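Programmed cell death 6-interacting protein (Homo sapiens, PDB 5WA1) serves as an adaptor in multivesicular body biogenesis, membrane repair and cytokinesis, its Bro1 domain here holding a CHMP4C peptide. Local coordinates at residues A157-D162 with K168-H173. Residues are numbered along the deposited sequence; the frame is centred on the assembly and turned at random.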
loop_
_atom_site.group_PDB
_atom_site.type_symbol
_atom_site.label_atom_id
_atom_site.label_comp_id
_atom_site.label_asym_id
_atom_site.label_seq_id
_atom_site.Cartn_x
_atom_site.Cartn_y
_atom_site.Cartn_z
ATOM N N ALA A 157 8.036 -2.689 1.543
ATOM C CA ALA A 157 8.351 -4.036 1.085
ATOM C C ALA A 157 9.804 -4.416 1.337
ATOM O O ALA A 157 10.127 -5.608 1.342
ATOM C CB ALA A 157 8.018 -4.168 -0.402
ATOM N N GLU A 158 10.687 -3.442 1.552
ATOM C CA GLU A 158 12.097 -3.714 1.798
ATOM C C GLU A 158 12.421 -3.926 3.267
ATOM O O GLU A 158 13.576 -4.215 3.594
ATOM C CB GLU A 158 12.961 -2.568 1.262
ATOM C CG GLU A 158 13.506 -2.812 -0.123
ATOM C CD GLU A 158 14.220 -1.603 -0.684
ATOM O OE1 GLU A 158 14.829 -1.730 -1.765
ATOM O OE2 GLU A 158 14.170 -0.526 -0.048
ATOM N N GLN A 159 11.451 -3.784 4.159
ATOM C CA GLN A 159 11.758 -3.804 5.580
ATOM C C GLN A 159 12.027 -5.228 6.054
ATOM O O GLN A 159 11.436 -6.190 5.555
ATOM C CB GLN A 159 10.619 -3.174 6.376
ATOM C CG GLN A 159 10.433 -1.696 6.057
ATOM C CD GLN A 159 11.728 -0.916 6.190
ATOM O OE1 GLN A 159 12.390 -0.961 7.227
ATOM N NE2 GLN A 159 12.104 -0.203 5.130
ATOM N N ASN A 160 12.957 -5.352 6.998
ATOM C CA ASN A 160 13.216 -6.623 7.661
ATOM C C ASN A 160 12.092 -6.861 8.652
ATOM O O ASN A 160 11.974 -6.150 9.656
ATOM C CB ASN A 160 14.576 -6.600 8.351
ATOM C CG ASN A 160 14.810 -7.814 9.246
ATOM O OD1 ASN A 160 14.150 -8.850 9.113
ATOM N ND2 ASN A 160 15.756 -7.686 10.170
ATOM N N LEU A 161 11.244 -7.835 8.363
ATOM C CA LEU A 161 10.100 -8.071 9.222
ATOM C C LEU A 161 10.437 -8.962 10.408
ATOM O O LEU A 161 9.550 -9.247 11.219
ATOM C CB LEU A 161 8.959 -8.664 8.402
ATOM C CG LEU A 161 8.570 -7.781 7.214
ATOM C CD1 LEU A 161 7.306 -8.313 6.599
ATOM C CD2 LEU A 161 8.402 -6.318 7.632
ATOM N N ASP A 162 11.690 -9.403 10.521
ATOM C CA ASP A 162 12.195 -10.069 11.715
ATOM C C ASP A 162 12.659 -9.062 12.762
ATOM O O ASP A 162 13.268 -9.439 13.769
ATOM C CB ASP A 162 13.331 -11.023 11.326
ATOM C CG ASP A 162 13.766 -11.932 12.466
ATOM O OD1 ASP A 162 12.968 -12.799 12.882
ATOM O OD2 ASP A 162 14.916 -11.784 12.937
ATOM N N LYS A 168 7.283 -1.902 12.115
ATOM C CA LYS A 168 6.573 -0.644 12.326
ATOM C C LYS A 168 6.708 0.285 11.121
ATOM O O LYS A 168 5.740 0.957 10.740
ATOM C CB LYS A 168 7.089 0.028 13.598
ATOM C CG LYS A 168 6.286 1.234 14.063
ATOM C CD LYS A 168 6.415 1.451 15.584
ATOM C CE LYS A 168 7.866 1.562 16.034
ATOM N NZ LYS A 168 8.013 2.001 17.466
ATOM N N ILE A 169 7.892 0.335 10.505
ATOM C CA ILE A 169 8.058 1.126 9.285
ATOM C C ILE A 169 7.122 0.619 8.190
ATOM O O ILE A 169 6.440 1.402 7.516
ATOM C CB ILE A 169 9.527 1.103 8.823
ATOM C CG1 ILE A 169 10.405 1.879 9.803
ATOM C CG2 ILE A 169 9.648 1.650 7.392
ATOM C CD1 ILE A 169 11.901 1.778 9.532
ATOM N N ALA A 170 7.078 -0.702 7.995
ATOM C CA ALA A 170 6.223 -1.261 6.953
ATOM C C ALA A 170 4.752 -0.990 7.237
ATOM O O ALA A 170 3.994 -0.637 6.326
ATOM C CB ALA A 170 6.472 -2.767 6.815
ATOM N N ALA A 171 4.327 -1.147 8.492
ATOM C CA ALA A 171 2.929 -0.901 8.831
ATOM C C ALA A 171 2.544 0.545 8.545
ATOM O O ALA A 171 1.475 0.813 7.982
ATOM C CB ALA A 171 2.675 -1.233 10.301
ATOM N N LYS A 172 3.411 1.485 8.924
ATOM C CA LYS A 172 3.140 2.901 8.689
ATOM C C LYS A 172 3.130 3.227 7.200
ATOM O O LYS A 172 2.245 3.946 6.723
ATOM C CB LYS A 172 4.175 3.750 9.438
ATOM C CG LYS A 172 3.890 5.248 9.460
ATOM C CD LYS A 172 4.715 5.942 10.557
ATOM C CE LYS A 172 4.596 5.187 11.887
ATOM N NZ LYS A 172 5.514 5.707 12.944
ATOM N N HIS A 173 4.084 2.684 6.438
ATOM C CA HIS A 173 4.180 3.044 5.024
ATOM C C HIS A 173 3.082 2.402 4.175
ATOM O O HIS A 173 2.599 3.028 3.218
ATOM C CB HIS A 173 5.570 2.680 4.499
ATOM C CG HIS A 173 6.629 3.680 4.868
ATOM N ND1 HIS A 173 6.880 4.052 6.172
ATOM C CD2 HIS A 173 7.491 4.390 4.104
ATOM C CE1 HIS A 173 7.857 4.941 6.194
ATOM N NE2 HIS A 173 8.245 5.164 4.953
#
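Gln159 lies across Ile169 and touches Ala170, and this van der Waals packing of its CG and amide makes up most of the meeting between the loop 157-162 and the helical turns 168-173. The two longer side chains cross at about a right angle. CG2 of Ile169 stands over the flat face of the Gln159 amide, 3.5 Å from Gln159 CD and 3.7 Å from its CG. The other branch of the isoleucine also takes part, with its CD1 3.6 Å from Gln159 OE1. Gln159 is bent at chi2 (-52°), which folds the amide over the isoleucine. Nearer the backbone, Gln159 CG comes to 4.2 Å from Ala170 CB. Leu161 adds a smaller, apolar contact from further along the loop: its CD2 stands 4.1 Å from Ala170 CB. Helix 202-226 packs on both, with Leu222 on Leu161 and Val219 on Ala170, and Leu161 also meets Phe25.

Hydrogen bonds hold each side separately. Gln159 NE2 donates to the carbonyl O of Ile155, which ties the amide back to the end of helix 137-157. Asn160 OD1 accepts from Asp162 N at 2.9 Å, an Asx turn, with the donor well above the carbonyl plane. The carbonyl O of Ile169 takes the backbone N of His173 and a weak bond from its ND1.

Ala171 packs against an aromatic side chain of the bound peptide, and Lys172 NZ makes a weak hydrogen bond to the peptide backbone. The loop links consecutive helices 137-157 and 164-191, packed through His173 on Ala152, Ile155 and Ala156: a helical hairpin consistent with the TPR-like Bro1 fold.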